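Local coordinates for type 3 secretion system chaperone PscE (PDB 2UWJ), which acts with PscG as a cytoplasmic chaperone that keeps the type III secretion needle protein PscF from polymerising prematurely and is required for needle assembly, at residues S2-T6 / A7-R11; A21-R24 / Q25-Q28; A30-E33 / C34-L38; P44-F47 / Q48-Q51; L50-Q53 / A54-L57. All coordinates share one frame; numbering follows the deposited sequence.

Contact 1 (S2-T6 / A7-R11)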
# COMPACT_ATOMS: atom_id res chain seq x y z
N SER A 2 -11.93 -7.52 8.77
CA SER A 2 -11.40 -7.62 10.14
C SER A 2 -10.10 -6.84 10.08
O SER A 2 -9.94 -5.88 10.84
CB SER A 2 -11.16 -9.07 10.57
OG SER A 2 -10.91 -9.15 11.98
N HIS A 3 -9.16 -7.23 9.23
CA HIS A 3 -8.06 -6.31 9.14
C HIS A 3 -7.62 -5.65 7.87
O HIS A 3 -6.80 -6.13 7.10
CB HIS A 3 -6.89 -6.71 9.97
CG HIS A 3 -6.86 -5.87 11.19
ND1 HIS A 3 -5.75 -5.19 11.59
CD2 HIS A 3 -7.86 -5.48 12.01
CE1 HIS A 3 -6.06 -4.41 12.61
NE2 HIS A 3 -7.33 -4.57 12.88
N MET A 4 -8.21 -4.45 7.76
CA MET A 4 -8.08 -3.47 6.70
C MET A 4 -7.85 -3.99 5.31
O MET A 4 -6.77 -4.50 5.00
CB MET A 4 -7.01 -2.44 7.04
CG MET A 4 -7.49 -1.32 7.93
SD MET A 4 -8.34 -1.95 9.35
CE MET A 4 -10.01 -1.62 8.95
N MET A 5 -8.87 -3.86 4.48
CA MET A 5 -8.77 -4.25 3.10
C MET A 5 -8.01 -3.18 2.31
O MET A 5 -7.57 -3.46 1.20
CB MET A 5 -10.16 -4.41 2.50
CG MET A 5 -10.82 -5.74 2.83
SD MET A 5 -9.80 -7.09 2.25
CE MET A 5 -9.73 -6.84 0.60
N THR A 6 -7.87 -1.96 2.85
CA THR A 6 -7.16 -0.94 2.09
C THR A 6 -6.14 -0.16 2.94
O THR A 6 -6.27 -0.08 4.17
CB THR A 6 -8.15 0.07 1.45
OG1 THR A 6 -8.79 0.82 2.49
CG2 THR A 6 -9.26 -0.67 0.65
N ALA A 7 -5.16 0.41 2.25
CA ALA A 7 -4.10 1.21 2.87
C ALA A 7 -4.73 2.40 3.63
O ALA A 7 -4.36 2.70 4.76
CB ALA A 7 -3.12 1.72 1.79
N LEU A 8 -5.69 3.08 2.99
CA LEU A 8 -6.37 4.22 3.62
C LEU A 8 -6.96 3.79 4.98
O LEU A 8 -6.80 4.48 5.98
CB LEU A 8 -7.49 4.74 2.70
CG LEU A 8 -8.54 5.68 3.35
CD1 LEU A 8 -7.87 6.99 3.76
CD2 LEU A 8 -9.65 5.95 2.32
N GLU A 9 -7.65 2.66 5.03
CA GLU A 9 -8.22 2.23 6.31
C GLU A 9 -7.13 2.03 7.38
O GLU A 9 -7.35 2.32 8.55
CB GLU A 9 -9.03 0.93 6.12
CG GLU A 9 -10.32 1.18 5.35
CD GLU A 9 -10.94 -0.10 4.85
OE1 GLU A 9 -11.64 -0.78 5.66
OE2 GLU A 9 -10.69 -0.45 3.68
N THR A 10 -5.95 1.55 6.99
CA THR A 10 -4.89 1.39 8.00
C THR A 10 -4.51 2.81 8.47
O THR A 10 -4.43 3.09 9.68
CB THR A 10 -3.68 0.65 7.39
OG1 THR A 10 -4.11 -0.65 6.98
CG2 THR A 10 -2.54 0.52 8.40
N ARG A 11 -4.29 3.71 7.52
CA ARG A 11 -3.94 5.09 7.85
C ARG A 11 -4.97 5.63 8.86
O ARG A 11 -4.61 6.23 9.87
CB ARG A 11 -3.94 5.93 6.58
CG ARG A 11 -2.82 6.92 6.42
CD ARG A 11 -2.32 6.89 4.94
NE ARG A 11 -3.31 7.32 3.93
CZ ARG A 11 -3.59 6.67 2.79
NH1 ARG A 11 -2.97 5.53 2.47
NH2 ARG A 11 -4.49 7.16 1.95

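Contact 2 (A21-R24 / Q25-Q28)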
# COMPACT_ATOMS: atom_id res chain seq x y z
N ALA A 21 -9.43 13.71 10.21
CA ALA A 21 -9.89 15.10 10.35
C ALA A 21 -9.36 15.90 9.20
O ALA A 21 -10.11 16.68 8.60
CB ALA A 21 -9.41 15.70 11.68
N ALA A 22 -8.09 15.70 8.87
CA ALA A 22 -7.45 16.42 7.77
C ALA A 22 -8.10 16.10 6.42
O ALA A 22 -8.34 17.01 5.60
CB ALA A 22 -5.97 16.08 7.69
N LEU A 23 -8.38 14.82 6.18
CA LEU A 23 -9.00 14.43 4.91
C LEU A 23 -10.41 15.05 4.83
O LEU A 23 -10.79 15.58 3.80
CB LEU A 23 -9.07 12.90 4.83
CG LEU A 23 -9.78 12.34 3.58
CD1 LEU A 23 -9.21 12.92 2.25
CD2 LEU A 23 -9.55 10.82 3.60
N ARG A 24 -11.18 14.96 5.91
CA ARG A 24 -12.53 15.50 5.94
C ARG A 24 -12.51 17.00 5.59
O ARG A 24 -13.34 17.47 4.81
CB ARG A 24 -13.13 15.32 7.32
CG ARG A 24 -14.52 16.01 7.51
CD ARG A 24 -15.10 15.80 8.94
NE ARG A 24 -16.53 16.15 8.98
CZ ARG A 24 -17.40 15.83 9.95
NH1 ARG A 24 -17.02 15.12 11.02
NH2 ARG A 24 -18.68 16.19 9.84
N GLN A 25 -11.57 17.75 6.17
CA GLN A 25 -11.48 19.18 5.89
C GLN A 25 -11.18 19.46 4.45
O GLN A 25 -11.77 20.36 3.85
CB GLN A 25 -10.41 19.84 6.79
CG GLN A 25 -10.91 19.99 8.22
CD GLN A 25 -9.84 20.56 9.16
OE1 GLN A 25 -8.64 20.56 8.86
NE2 GLN A 25 -10.28 21.05 10.32
N ARG A 26 -10.28 18.68 3.86
CA ARG A 26 -9.94 18.89 2.46
C ARG A 26 -11.15 18.60 1.54
O ARG A 26 -11.38 19.30 0.56
CB ARG A 26 -8.81 17.97 2.05
CG ARG A 26 -7.49 18.36 2.65
CD ARG A 26 -6.42 17.44 2.11
NE ARG A 26 -6.26 16.29 2.99
CZ ARG A 26 -5.77 15.13 2.58
NH1 ARG A 26 -5.43 15.00 1.31
NH2 ARG A 26 -5.59 14.13 3.45
N LEU A 27 -11.90 17.55 1.87
CA LEU A 27 -13.08 17.17 1.09
C LEU A 27 -14.16 18.28 1.23
O LEU A 27 -14.77 18.70 0.25
CB LEU A 27 -13.64 15.83 1.61
CG LEU A 27 -12.77 14.58 1.35
CD1 LEU A 27 -13.40 13.36 2.10
CD2 LEU A 27 -12.64 14.32 -0.20
N GLN A 28 -14.41 18.70 2.45
CA GLN A 28 -15.40 19.77 2.70
C GLN A 28 -15.01 21.07 2.00
O GLN A 28 -15.84 21.73 1.37
CB GLN A 28 -15.54 20.02 4.19
CG GLN A 28 -16.06 18.83 4.94
CD GLN A 28 -16.10 19.10 6.43
OE1 GLN A 28 -15.19 19.73 6.95
NE2 GLN A 28 -17.15 18.62 7.13

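Contact 3 (A30-E33 / C34-L38)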
# COMPACT_ATOMS: atom_id res chain seq x y z
N ALA A 30 -13.13 21.37 -0.72
CA ALA A 30 -13.36 21.18 -2.15
C ALA A 30 -14.88 21.17 -2.48
O ALA A 30 -15.31 21.70 -3.52
CB ALA A 30 -12.68 19.85 -2.65
N LEU A 31 -15.70 20.61 -1.61
CA LEU A 31 -17.13 20.58 -1.90
C LEU A 31 -17.72 22.01 -1.82
O LEU A 31 -18.61 22.39 -2.61
CB LEU A 31 -17.84 19.67 -0.90
CG LEU A 31 -19.37 19.66 -0.99
CD1 LEU A 31 -19.86 19.23 -2.40
CD2 LEU A 31 -19.91 18.76 0.14
N ALA A 32 -17.22 22.81 -0.88
CA ALA A 32 -17.75 24.20 -0.75
C ALA A 32 -17.37 25.05 -2.00
O ALA A 32 -18.20 25.80 -2.50
CB ALA A 32 -17.23 24.86 0.58
N GLU A 33 -16.16 24.88 -2.53
CA GLU A 33 -15.75 25.62 -3.71
C GLU A 33 -16.61 25.19 -4.86
O GLU A 33 -17.01 25.99 -5.71
CB GLU A 33 -14.30 25.34 -4.12
CG GLU A 33 -13.25 25.60 -3.07
CD GLU A 33 -11.82 25.43 -3.60
OE1 GLU A 33 -11.63 24.69 -4.60
OE2 GLU A 33 -10.89 26.03 -3.01
N CYS A 34 -16.88 23.89 -4.91
CA CYS A 34 -17.69 23.34 -5.96
C CYS A 34 -19.13 23.95 -5.93
O CYS A 34 -19.69 24.36 -6.97
CB CYS A 34 -17.69 21.78 -5.80
SG CYS A 34 -18.20 20.98 -7.24
N ARG A 35 -19.70 24.05 -4.75
CA ARG A 35 -21.05 24.60 -4.61
C ARG A 35 -21.05 26.10 -4.92
O ARG A 35 -22.00 26.62 -5.50
CB ARG A 35 -21.58 24.33 -3.20
CG ARG A 35 -22.06 22.89 -3.01
CD ARG A 35 -22.34 22.63 -1.57
NE ARG A 35 -22.88 21.28 -1.34
CZ ARG A 35 -22.88 20.66 -0.16
NH1 ARG A 35 -22.36 21.27 0.90
NH2 ARG A 35 -23.40 19.43 -0.03
N ARG A 36 -19.99 26.79 -4.53
CA ARG A 36 -19.90 28.22 -4.84
C ARG A 36 -19.86 28.41 -6.37
O ARG A 36 -20.58 29.24 -6.91
CB ARG A 36 -18.66 28.85 -4.19
CG ARG A 36 -18.73 28.94 -2.67
CD ARG A 36 -17.65 29.90 -2.10
NE ARG A 36 -16.30 29.48 -2.47
CZ ARG A 36 -15.54 28.65 -1.74
NH1 ARG A 36 -16.00 28.17 -0.59
NH2 ARG A 36 -14.34 28.29 -2.18
N GLU A 37 -19.04 27.64 -7.07
CA GLU A 37 -18.97 27.79 -8.52
C GLU A 37 -20.32 27.43 -9.22
O GLU A 37 -20.69 28.05 -10.22
CB GLU A 37 -17.80 26.99 -9.11
CG GLU A 37 -17.66 27.26 -10.61
CD GLU A 37 -16.50 26.55 -11.28
OE1 GLU A 37 -16.44 26.55 -12.54
OE2 GLU A 37 -15.65 25.99 -10.57
N LEU A 38 -21.04 26.46 -8.68
CA LEU A 38 -22.31 26.06 -9.24
C LEU A 38 -23.28 27.22 -9.07
O LEU A 38 -24.07 27.52 -9.97
CB LEU A 38 -22.87 24.83 -8.50
CG LEU A 38 -22.40 23.50 -9.15
CD1 LEU A 38 -22.52 22.41 -8.07
CD2 LEU A 38 -23.18 23.18 -10.46

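Contact 4 (P44-F47 / Q48-Q51). Unlike the reference sequence in segment 44-47: R46 (reference His).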
# COMPACT_ATOMS: atom_id res chain seq x y z
N PRO A 44 -23.57 24.84 -19.46
CA PRO A 44 -24.11 23.48 -19.24
C PRO A 44 -23.14 22.30 -19.12
O PRO A 44 -23.38 21.34 -18.36
CB PRO A 44 -25.11 23.31 -20.40
CG PRO A 44 -24.46 24.05 -21.51
CD PRO A 44 -23.95 25.33 -20.79
N GLU A 45 -22.04 22.38 -19.87
CA GLU A 45 -21.03 21.33 -19.84
C GLU A 45 -20.36 21.36 -18.46
O GLU A 45 -20.24 20.33 -17.80
CB GLU A 45 -19.99 21.58 -20.95
CG GLU A 45 -19.03 20.43 -21.21
CD GLU A 45 -17.95 20.77 -22.25
OE1 GLU A 45 -18.29 21.27 -23.35
OE2 GLU A 45 -16.76 20.51 -21.97
N ARG A 46 -19.99 22.56 -18.01
CA ARG A 46 -19.31 22.73 -16.73
C ARG A 46 -20.25 22.37 -15.60
O ARG A 46 -19.84 21.89 -14.55
CB ARG A 46 -18.85 24.19 -16.57
CG ARG A 46 -17.41 24.40 -16.11
CD ARG A 46 -17.32 24.51 -14.60
NE ARG A 46 -15.97 24.36 -14.03
CZ ARG A 46 -15.15 23.34 -14.24
NH1 ARG A 46 -15.49 22.34 -15.06
NH2 ARG A 46 -14.00 23.27 -13.58
N PHE A 47 -21.53 22.64 -15.82
CA PHE A 47 -22.51 22.37 -14.79
C PHE A 47 -22.65 20.85 -14.51
O PHE A 47 -22.75 20.44 -13.37
CB PHE A 47 -23.86 22.90 -15.20
CG PHE A 47 -24.97 22.54 -14.26
CD1 PHE A 47 -25.25 23.33 -13.16
CD2 PHE A 47 -25.71 21.37 -14.46
CE1 PHE A 47 -26.26 22.98 -12.26
CE2 PHE A 47 -26.70 21.00 -13.58
CZ PHE A 47 -26.98 21.83 -12.47
N GLN A 48 -22.69 20.07 -15.58
CA GLN A 48 -22.82 18.61 -15.43
C GLN A 48 -21.52 18.10 -14.77
O GLN A 48 -21.53 17.23 -13.91
CB GLN A 48 -23.04 17.96 -16.81
CG GLN A 48 -22.65 16.48 -16.93
CD GLN A 48 -23.55 15.51 -16.10
OE1 GLN A 48 -24.74 15.77 -15.88
NE2 GLN A 48 -22.98 14.35 -15.69
N PHE A 49 -20.40 18.67 -15.17
CA PHE A 49 -19.08 18.31 -14.61
C PHE A 49 -19.03 18.64 -13.11
O PHE A 49 -18.66 17.79 -12.29
CB PHE A 49 -18.05 19.10 -15.41
CG PHE A 49 -16.63 18.89 -15.02
CD1 PHE A 49 -16.09 19.54 -13.92
CD2 PHE A 49 -15.76 18.20 -15.89
CE1 PHE A 49 -14.69 19.52 -13.68
CE2 PHE A 49 -14.36 18.17 -15.67
CZ PHE A 49 -13.83 18.83 -14.57
N LEU A 50 -19.41 19.87 -12.74
CA LEU A 50 -19.41 20.27 -11.35
C LEU A 50 -20.37 19.45 -10.49
O LEU A 50 -20.09 19.17 -9.32
CB LEU A 50 -19.79 21.75 -11.21
CG LEU A 50 -18.78 22.79 -11.74
CD1 LEU A 50 -19.41 24.26 -11.65
CD2 LEU A 50 -17.50 22.70 -10.91
N GLN A 51 -21.52 19.10 -11.04
CA GLN A 51 -22.47 18.33 -10.25
C GLN A 51 -21.89 16.94 -9.94
O GLN A 51 -22.03 16.44 -8.83
CB GLN A 51 -23.78 18.18 -11.02
CG GLN A 51 -24.57 19.48 -11.03
CD GLN A 51 -25.97 19.30 -10.46
OE1 GLN A 51 -26.88 18.78 -11.13
NE2 GLN A 51 -26.14 19.72 -9.20

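Contact 5 (L50-Q53 / A54-L57)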
# COMPACT_ATOMS: atom_id res chain seq x y z
N LEU A 50 -19.41 19.87 -12.74
CA LEU A 50 -19.41 20.27 -11.35
C LEU A 50 -20.37 19.45 -10.49
O LEU A 50 -20.09 19.17 -9.32
CB LEU A 50 -19.79 21.75 -11.21
CG LEU A 50 -18.78 22.79 -11.74
CD1 LEU A 50 -19.41 24.26 -11.65
CD2 LEU A 50 -17.50 22.70 -10.91
N GLN A 51 -21.52 19.10 -11.04
CA GLN A 51 -22.47 18.33 -10.25
C GLN A 51 -21.89 16.94 -9.94
O GLN A 51 -22.03 16.44 -8.83
CB GLN A 51 -23.78 18.18 -11.02
CG GLN A 51 -24.57 19.48 -11.03
CD GLN A 51 -25.97 19.30 -10.46
OE1 GLN A 51 -26.88 18.78 -11.13
NE2 GLN A 51 -26.14 19.72 -9.20
N GLN A 52 -21.26 16.32 -10.95
CA GLN A 52 -20.64 15.01 -10.76
C GLN A 52 -19.51 15.16 -9.72
O GLN A 52 -19.33 14.31 -8.83
CB GLN A 52 -20.06 14.49 -12.07
CG GLN A 52 -21.12 13.97 -13.06
CD GLN A 52 -20.50 13.34 -14.31
OE1 GLN A 52 -20.03 14.06 -15.22
NE2 GLN A 52 -20.48 12.00 -14.36
N GLN A 53 -18.75 16.26 -9.82
CA GLN A 53 -17.69 16.46 -8.85
C GLN A 53 -18.23 16.62 -7.45
O GLN A 53 -17.68 16.06 -6.47
CB GLN A 53 -16.85 17.68 -9.21
CG GLN A 53 -15.80 17.91 -8.15
CD GLN A 53 -14.54 18.46 -8.75
OE1 GLN A 53 -14.16 19.60 -8.49
NE2 GLN A 53 -13.88 17.64 -9.57
N ALA A 54 -19.30 17.42 -7.30
CA ALA A 54 -19.90 17.59 -5.98
C ALA A 54 -20.42 16.25 -5.44
O ALA A 54 -20.31 15.94 -4.25
CB ALA A 54 -21.09 18.62 -6.05
N ARG A 55 -21.04 15.46 -6.31
CA ARG A 55 -21.56 14.20 -5.78
C ARG A 55 -20.42 13.26 -5.38
O ARG A 55 -20.56 12.48 -4.43
CB ARG A 55 -22.48 13.55 -6.80
CG ARG A 55 -23.88 14.28 -6.96
CD ARG A 55 -24.64 13.49 -8.02
NE ARG A 55 -25.67 14.25 -8.71
CZ ARG A 55 -25.71 14.47 -10.03
NH1 ARG A 55 -24.75 13.98 -10.86
NH2 ARG A 55 -26.71 15.17 -10.53
N ALA A 56 -19.30 13.31 -6.10
CA ALA A 56 -18.14 12.45 -5.76
C ALA A 56 -17.59 12.85 -4.40
O ALA A 56 -17.26 12.02 -3.58
CB ALA A 56 -17.04 12.61 -6.79
N LEU A 57 -17.50 14.16 -4.17
CA LEU A 57 -17.00 14.68 -2.90
C LEU A 57 -17.97 14.35 -1.76
O LEU A 57 -17.52 13.93 -0.67
CB LEU A 57 -16.79 16.20 -3.02
CG LEU A 57 -15.57 16.62 -3.83
CD1 LEU A 57 -15.65 18.19 -4.11
CD2 LEU A 57 -14.30 16.27 -3.03

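Contact 1 (S2-T6 / A7-R11)
The hydroxyl T6 OG1 takes part in two bonds: it donates to E9 OE2 over a short 2.6 Å, and it accepts a weak, long bond from the backbone E9 N at 3.3 Å. The carboxylate meets it with the anti lone pair of OE2, the one turned away from OE1. T6 places OG1 between its own backbone N and carbonyl carbon (chi1 67°), which swings the oxygen over the first turn of helix 7-12, where the earliest amides have no preceding carbonyl to bind. Threonine suits the position because its compact hydroxyl can both accept and donate. T6 O then starts the regular ladder, receiving T10 N at 3.3 Å.

M4 packs on E9 as well. Its chain is bent at both chi2 and chi3, so that CG presses on E9 CB at 3.3 Å while CE lies 3.8 Å from E9 OE1. The flexible thioether chain thus wraps the aliphatic part of the glutamate, and M4 CB also meets T10 OG1 at 3.4 Å.

In the assembly T6 packs on A15 of the PscG chain, and R11 forms a salt bridge with E11 of that chain. Threonine before the first turn, with its side chain accepting the amide of a glutamate three residues on, is the classic N-cap of an alpha helix.

Contact 2 (A21-R24 / Q25-Q28)
R26 lays its guanidinium across L23, one face turned to L23 CD1, the two side chains meeting at about a right angle. The head is brought there by a bend at chi3 (-92°), which folds the chain back along the helix. NH2 comes within 3.9 Å of L23 CB, and NE reaches back to A22 O at 3.4 Å in a weak hydrogen bond. That carbonyl already takes the helical bond from R26 N at 3.1 Å, so one oxygen serves two donors of the same arginine. The stronger polar partner of R26 is elsewhere: NH1 forms a salt bridge with E8 of the PscG chain.

One turn along the buried side, L23 CD1 packs against L27 CG at 4.0 Å. Leucines four residues apart make a continuous apolar strip, and L27 carries it onto L57 and L61 of helix 44-68, as expected in a segment predicted to be coiled coil. R24, fully extended, runs its CG beside the amide of Q28, with CG 3.6 Å from Q28 CD.

The chemistry is that of an amphipathic helix: leucine methyls supply the inner surface, while the flat head of R26 covers L23 and carries its charge outward to E8 of the PscG chain.

Contact 3 (A30-E33 / C34-L38)
The backbone is an unbroken alpha helix, with C34, R35, R36 and E37 each donating its amide to the carbonyl four residues earlier, at 2.9 Å in the case of R35 N to L31 O. On one flank L31 meets R35. The leucine sends CG anti to its backbone N (chi1 174°), which carries its methyls along the helix to the arginine head; CD2 then lies over one face of the guanidinium, 3.5 Å from R35 CZ. The flat cation thus has a hydrocarbon floor, while R35 NH2 makes its salt bridge with E58 of helix 44-68, which probably helps to hold the extended chain in place.

These residues belong to the far half of helix 18-40, the first arm of an antiparallel helical hairpin and part of a predicted coiled coil. The small A30 touches L57 across the hairpin. Within the helix itself, C34 packs its CB 3.3 Å from A30 O.

R36 behaves differently from R35. Bent at chi3 (-59°), it curls back over the backbone, with one face lying over E33 CA, and its NH2 is modelled very tightly against E33 CG, at 3.0 Å. The carboxylate and guanidinium planes are 74° apart, and E33 OE2 stays 4.2 Å from R36 NH2, beyond a salt bridge, though the opposite charges probably still attract. E37, extended, puts OE1 on R46 of the opposing helix.

Contact 4 (P44-F47 / Q48-Q51)
R46 and F47 reach forward over F49, L50 and Q51 in the opening turns of helix 44-68, the second arm of the helical hairpin. The main-chain acceptors are all taken: P44 O, E45 O, R46 O and F47 O receive the amides of Q48, F49, L50 and Q51 in turn. The tightest is L50 N to R46 O at 2.7 Å. Proline fits the first turn, where its missing N-H costs no helical bond.

R46, a difference from the reference His, finds its strongest partner on the neighbouring helix, where NE forms a salt bridge with E37. That leaves the rest of the head to overlap its own helix. NH1 stands over one face of the F49 ring, 3.1 Å from F49 CD1, with the guanidinium and ring planes 30° apart. L50 CD2 lies over a face of the guanidinium, and its neighbour CD1 touches R46 CD at 3.6 Å, so a buried leucine meets the aliphatic stem of the arginine.

F47, which also packs on L38, extends away from its backbone N (chi1 174°) and offers its ring to Q51. A bend at chi2 lays the amide of Q51 across the ring, OE1 3.3 Å from F47 CZ, while the methylene CG makes a CH-pi contact 3.8 Å from the ring centroid.

Contact 5 (L50-Q53 / A54-L57)
R55 leaves the helix with CB 3.6 Å from Q51 O, and its CG, placed beside the backbone N (chi1 -73°), comes closer still to that oxygen, at 3.4 Å. CD follows at 4.0 Å from Q51 O as the chain extends back along the helix. Beyond NE the guanidinium turns one face to Q51 CB, and at the tip NH2 is 3.7 Å from Q51 OE1, a loose approach with the amide and guanidinium planes 55° apart. The same carbonyl Q51 O takes the backbone R55 N at 2.9 Å, so the arginine stem lies against the oxygen that holds its own amide.

On the next flank Q53 and L57 run side by side, pointing the same way, Q53 CG 4.1 Å from L57 CD1. L57 belongs to the inner surface of the hairpin, packing on L27 and A30. The alanines A54 and A56 keep the helix slim where neighbours come close; A56 packs on W31 of the PscG chain. Q52 turns its OE1 to R34 of that chain, which donates a hydrogen bond.

Within these two turns, then, side chains add little to the helical bonds: one apolar contact and an arginine stem laid along a carbonyl, while OE1 of Q52 is bonded to PscG.

Overall arrangement
Contacts 2 and 3 follow each other on helix 18-40, and contacts 4 and 5 overlap on helix 44-68, sharing L50 and Q51. The two helices are joined where contact 3 meets contact 4, E37 OE1 to R46 NE at 2.7 Å, and where C34 SG lies 3.3 Å from L50 O. Further along, contacts 2 and 5 pack through L27 CD2 and L57 CD2 at 3.8 Å. Contact 1 stands apart, its centre about 33 Å from that of contact 4, and reaches the hairpin through L8 CD1 on L23 CD2 at 4.2 Å. Bound nickel ions, more than one, lie about 3 Å from the side chains of R35, F49 and Q53. Residues in all five contacts touch PscG.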